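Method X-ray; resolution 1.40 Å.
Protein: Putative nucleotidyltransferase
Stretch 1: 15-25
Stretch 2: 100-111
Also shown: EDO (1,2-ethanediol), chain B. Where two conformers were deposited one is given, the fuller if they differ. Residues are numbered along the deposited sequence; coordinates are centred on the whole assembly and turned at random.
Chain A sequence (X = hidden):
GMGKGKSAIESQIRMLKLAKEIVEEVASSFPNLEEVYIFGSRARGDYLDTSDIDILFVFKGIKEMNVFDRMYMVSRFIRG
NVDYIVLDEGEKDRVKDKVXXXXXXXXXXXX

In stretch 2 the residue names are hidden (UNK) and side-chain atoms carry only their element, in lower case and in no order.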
# COMPACT_ATOMS: atom_id res chain seq x y z
N MSE A 15 -8.74 -6.33 4.35
CA MSE A 15 -8.12 -5.28 3.52
C MSE A 15 -6.60 -5.46 3.42
O MSE A 15 -6.03 -5.24 2.37
CB MSE A 15 -8.50 -3.88 3.99
CG MSE A 15 -9.96 -3.50 3.76
SE MSE A 15 -10.34 -2.41 2.24
CE MSE A 15 -9.94 -3.60 0.81
N LEU A 16 -6.00 -5.91 4.50
CA LEU A 16 -4.56 -6.18 4.51
C LEU A 16 -4.27 -7.39 3.61
O LEU A 16 -3.28 -7.40 2.89
CB LEU A 16 -4.02 -6.37 5.93
CG LEU A 16 -3.94 -5.11 6.78
CD1 LEU A 16 -3.73 -5.42 8.27
CD2 LEU A 16 -2.87 -4.07 6.32
N LYS A 17 -5.16 -8.39 3.64
CA LYS A 17 -4.97 -9.55 2.78
C LYS A 17 -5.13 -9.19 1.28
O LYS A 17 -4.38 -9.69 0.46
CB LYS A 17 -5.84 -10.70 3.26
CG LYS A 17 -5.35 -11.28 4.61
CD LYS A 17 -6.29 -12.39 5.14
CE LYS A 17 -5.88 -12.99 6.49
NZ LYS A 17 -6.94 -13.97 6.96
N LEU A 18 -6.08 -8.31 0.94
CA LEU A 18 -6.22 -7.82 -0.42
C LEU A 18 -4.96 -7.04 -0.84
O LEU A 18 -4.47 -7.27 -1.95
CB LEU A 18 -7.44 -6.95 -0.59
CG LEU A 18 -7.64 -6.27 -1.94
CD1 LEU A 18 -7.64 -7.26 -3.10
CD2 LEU A 18 -8.85 -5.39 -1.89
N ALA A 19 -4.44 -6.13 0.02
CA ALA A 19 -3.22 -5.37 -0.25
C ALA A 19 -2.06 -6.34 -0.48
O ALA A 19 -1.26 -6.12 -1.41
CB ALA A 19 -2.93 -4.43 0.86
N LYS A 20 -1.96 -7.41 0.32
CA LYS A 20 -0.92 -8.43 0.13
C LYS A 20 -0.98 -9.03 -1.27
O LYS A 20 0.04 -9.14 -1.94
CB LYS A 20 -0.97 -9.55 1.19
CG LYS A 20 -0.03 -10.76 0.92
CD LYS A 20 -0.07 -11.79 2.02
CE LYS A 20 0.71 -13.07 1.66
NZ LYS A 20 2.18 -12.88 1.47
N GLU A 21 -2.18 -9.46 -1.71
CA GLU A 21 -2.35 -10.04 -3.04
C GLU A 21 -1.90 -9.06 -4.14
O GLU A 21 -1.19 -9.44 -5.07
CB GLU A 21 -3.81 -10.38 -3.31
CG GLU A 21 -4.41 -11.49 -2.52
CD GLU A 21 -5.90 -11.74 -2.90
OE1 GLU A 21 -6.31 -11.53 -4.09
OE2 GLU A 21 -6.66 -12.15 -2.01
N ILE A 22 -2.32 -7.80 -4.01
CA ILE A 22 -1.95 -6.78 -5.00
C ILE A 22 -0.43 -6.61 -5.02
O ILE A 22 0.16 -6.57 -6.10
CB ILE A 22 -2.67 -5.42 -4.71
CG1 ILE A 22 -4.19 -5.58 -4.95
CG2 ILE A 22 -2.10 -4.27 -5.58
CD1 ILE A 22 -5.05 -4.40 -4.46
N VAL A 23 0.17 -6.51 -3.82
CA VAL A 23 1.65 -6.29 -3.71
C VAL A 23 2.42 -7.49 -4.28
O VAL A 23 3.43 -7.32 -4.95
CB VAL A 23 2.09 -5.97 -2.27
CG1 VAL A 23 3.62 -5.99 -2.17
CG2 VAL A 23 1.45 -4.60 -1.86
N GLU A 24 1.94 -8.71 -4.03
CA GLU A 24 2.58 -9.92 -4.60
C GLU A 24 2.68 -9.84 -6.11
O GLU A 24 3.71 -10.15 -6.69
CB GLU A 24 1.79 -11.19 -4.22
CG GLU A 24 2.03 -11.56 -2.79
CD GLU A 24 1.25 -12.76 -2.29
OE1 GLU A 24 0.11 -13.02 -2.78
OE2 GLU A 24 1.80 -13.42 -1.36
N GLU A 25 1.61 -9.38 -6.73
CA GLU A 25 1.55 -9.27 -8.17
C GLU A 25 2.47 -8.18 -8.69
O GLU A 25 3.24 -8.40 -9.61
CB GLU A 25 0.12 -9.03 -8.66
CG GLU A 25 -0.79 -10.19 -8.35
CD GLU A 25 -2.21 -9.91 -8.68
OE1 GLU A 25 -2.53 -8.93 -9.35
OE2 GLU A 25 -3.05 -10.72 -8.26
N UNK A 100 5.11 0.49 7.18
CA UNK A 100 5.83 -0.37 6.25
C UNK A 100 5.10 -1.73 6.16
O UNK A 100 4.89 -2.45 7.13
c UNK A 100 8.18 -1.28 5.65
c UNK A 100 7.30 -0.50 6.64
c UNK A 100 9.53 -1.64 6.32
c UNK A 100 8.44 -0.51 4.38
N UNK A 101 4.74 -2.07 4.93
CA UNK A 101 3.96 -3.25 4.65
C UNK A 101 4.83 -4.34 4.04
O UNK A 101 4.64 -5.51 4.34
c UNK A 101 1.80 -3.95 3.43
c UNK A 101 0.65 -5.44 1.88
c UNK A 101 1.63 -4.46 2.14
c UNK A 101 0.96 -4.37 4.46
c UNK A 101 -0.15 -5.89 2.92
c UNK A 101 -0.01 -5.33 4.20
c UNK A 101 2.82 -2.86 3.70
N UNK A 102 5.73 -3.93 3.15
CA UNK A 102 6.57 -4.84 2.42
C UNK A 102 7.83 -4.09 2.02
O UNK A 102 7.83 -2.86 1.79
c UNK A 102 7.93 -6.98 -1.45
c UNK A 102 8.81 -6.93 -2.56
c UNK A 102 6.57 -7.59 0.21
c UNK A 102 6.55 -6.23 0.23
c UNK A 102 7.84 -4.56 -1.31
c UNK A 102 9.21 -5.69 -3.01
c UNK A 102 5.80 -5.34 1.18
c UNK A 102 7.43 -5.82 -0.83
c UNK A 102 8.74 -4.50 -2.39
n UNK A 102 7.37 -8.06 -0.82
N UNK A 103 8.91 -4.84 1.95
CA UNK A 103 10.20 -4.33 1.47
C UNK A 103 10.88 -5.49 0.75
O UNK A 103 10.83 -6.62 1.22
c UNK A 103 12.37 -3.18 2.10
c UNK A 103 11.06 -3.76 2.58
c UNK A 103 13.00 -2.41 3.20
n UNK A 103 14.37 -0.90 1.81
c UNK A 103 14.38 -1.92 2.86
N UNK A 104 11.51 -5.22 -0.39
CA UNK A 104 12.16 -6.28 -1.12
C UNK A 104 13.05 -7.18 -0.23
O UNK A 104 12.90 -8.41 -0.30
c UNK A 104 12.71 -7.54 -4.01
c UNK A 104 13.65 -6.72 -3.19
n UNK A 104 10.42 -6.39 -6.66
c UNK A 104 12.94 -5.72 -2.31
c UNK A 104 10.98 -7.21 -5.78
n UNK A 104 12.00 -6.76 -5.02
n UNK A 104 10.51 -8.43 -5.64
N UNK A 105 13.88 -6.57 0.62
CA UNK A 105 14.84 -7.28 1.48
C UNK A 105 14.20 -7.86 2.76
O UNK A 105 14.87 -8.58 3.50
c UNK A 105 16.23 -4.70 -0.13
c UNK A 105 16.81 -5.93 0.58
c UNK A 105 16.04 -6.41 1.82
o UNK A 105 16.87 -4.24 -1.10
o UNK A 105 15.15 -4.18 0.29
N UNK A 106 12.91 -7.60 2.99
CA UNK A 106 12.17 -8.11 4.15
C UNK A 106 10.98 -9.00 3.83
O UNK A 106 10.50 -9.68 4.72
c UNK A 106 12.06 -4.95 6.50
c UNK A 106 13.14 -4.09 7.17
c UNK A 106 12.68 -5.96 5.50
c UNK A 106 11.64 -6.95 4.99
n UNK A 106 12.55 -3.00 8.02
N UNK A 107 10.50 -9.01 2.58
CA UNK A 107 9.21 -9.63 2.29
C UNK A 107 8.12 -8.83 3.01
O UNK A 107 8.30 -7.66 3.28
N UNK A 108 7.01 -9.45 3.34
CA UNK A 108 5.94 -8.76 4.08
C UNK A 108 6.25 -8.63 5.56
O UNK A 108 6.81 -9.54 6.16
c UNK A 108 4.59 -9.44 3.87
c UNK A 108 2.99 -8.14 0.70
c UNK A 108 4.05 -10.24 0.22
c UNK A 108 4.48 -10.35 1.56
c UNK A 108 3.41 -8.25 2.05
c UNK A 108 4.12 -9.37 2.48
c UNK A 108 3.33 -9.11 -0.20
N UNK A 109 5.89 -7.49 6.14
CA UNK A 109 6.10 -7.18 7.55
C UNK A 109 4.87 -7.73 8.29
O UNK A 109 3.72 -7.53 7.86
c UNK A 109 6.30 -5.65 7.75
c UNK A 109 6.52 -5.30 9.23
c UNK A 109 7.48 -5.18 6.96
N UNK A 110 5.12 -8.52 9.34
CA UNK A 110 4.06 -9.18 10.16
C UNK A 110 3.10 -10.17 9.44
O UNK A 110 2.16 -10.65 10.08
c UNK A 110 5.29 -7.37 12.29
c UNK A 110 3.25 -8.13 10.98
c UNK A 110 3.62 -8.86 13.39
c UNK A 110 3.82 -7.74 12.37
N UNK A 111 3.34 -10.49 8.16
CA UNK A 111 2.48 -11.40 7.37
C UNK A 111 3.34 -12.43 6.65
O UNK A 111 4.59 -12.43 6.80
OXT UNK A 111 2.79 -13.32 5.97
c UNK A 111 -0.26 -10.14 8.01
c UNK A 111 1.62 -10.63 6.36
c UNK A 111 -0.25 -9.06 5.70
c UNK A 111 0.63 -9.58 6.87
C1 EDO B . 19.10 -6.58 -2.59
O1 EDO B . 19.11 -5.20 -2.21
C2 EDO B . 17.69 -6.93 -3.07
O2 EDO B . 17.41 -6.43 -4.38

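Position 100 carries four carbons, forked at the second, and its side chain is out of the helix's reach. The fork identifies Leu100, an apolar residue that is partly exposed and takes no part in the contact. Position 101 has one carbon followed by a ring of six carbons, with no oxygen at its tip. Its CA-to-CB bond points toward the helix, and the ring meets Leu16 O, Lys20 N and Val23 CG2 at its edge: Phe101. CZ lies 3.5 Å from Leu16 O, and CE1 of Phe101 is 3.8 Å from Leu16 CD2. Ala19 CB is 3.8 Å from Phe101 CZ, so the small methyl leaves the flat ring close to the helix backbone.

At position 102 a single carbon leads to fused five- and six-membered rings holding eight carbons and one nitrogen, with Val23 CG1 over one face. This can only be Trp102. The methyl makes a CH-pi contact with the five-membered ring, Val23 CG1 lying 3.8 Å from Trp102 CG. Position 103 shows four carbons in a row ending in nitrogen, out of the helix's reach: Lys103, whose amine is hydrogen-bonded elsewhere in the structure.

Position 104 has three carbons, a nitrogen, then a carbon with two more nitrogens, and reaches nothing on the helix: Arg104, whose guanidinium is hydrogen-bonded just outside the stretch. Position 105 has three carbons, the third carrying two oxygens, and touches nothing of the helix. The elements give Glu105, whose OE2 accepts a hydrogen bond from EDO O1 at 2.7 Å. Position 106, four carbons and a terminal nitrogen, also misses the helix: Lys106, its charge at home where exposed. Position 107 has no side-chain atoms and a phi of 65°, which suits Gly107.

Position 108 has one carbon and a six-carbon ring, with Lys20 CG over one face: Phe108. Lys20 CG is 4.1 Å from the ring centroid, and Val23 CG1 is 3.6 Å from Phe108 CE1. Position 109, one carbon carrying two others, misses the helix: Val109, whose N bonds to Phe101 O at 3.0 Å. Position 110, four carbons forked at the second, also misses it: Leu110, exposed. Position 111 repeats that fork, points toward the helix near Leu16 O and ends in a carboxylate: Leu111, whose apolar CD1 is 4.5 Å from Leu16 O.

The contact buries 425 Å² without a hydrogen bond between the stretches. Helix and first strand run 25° from parallel, and packing of aromatic rings against aliphatic groups dominates. Val23 is central, touching all three rings. Lys20 NZ comes within 3.4 Å of Phe108 CD2 while also bridging to Glu24 OE2 at 2.9 Å.

Stretch 2 100-111: LFWKREKGFVLL
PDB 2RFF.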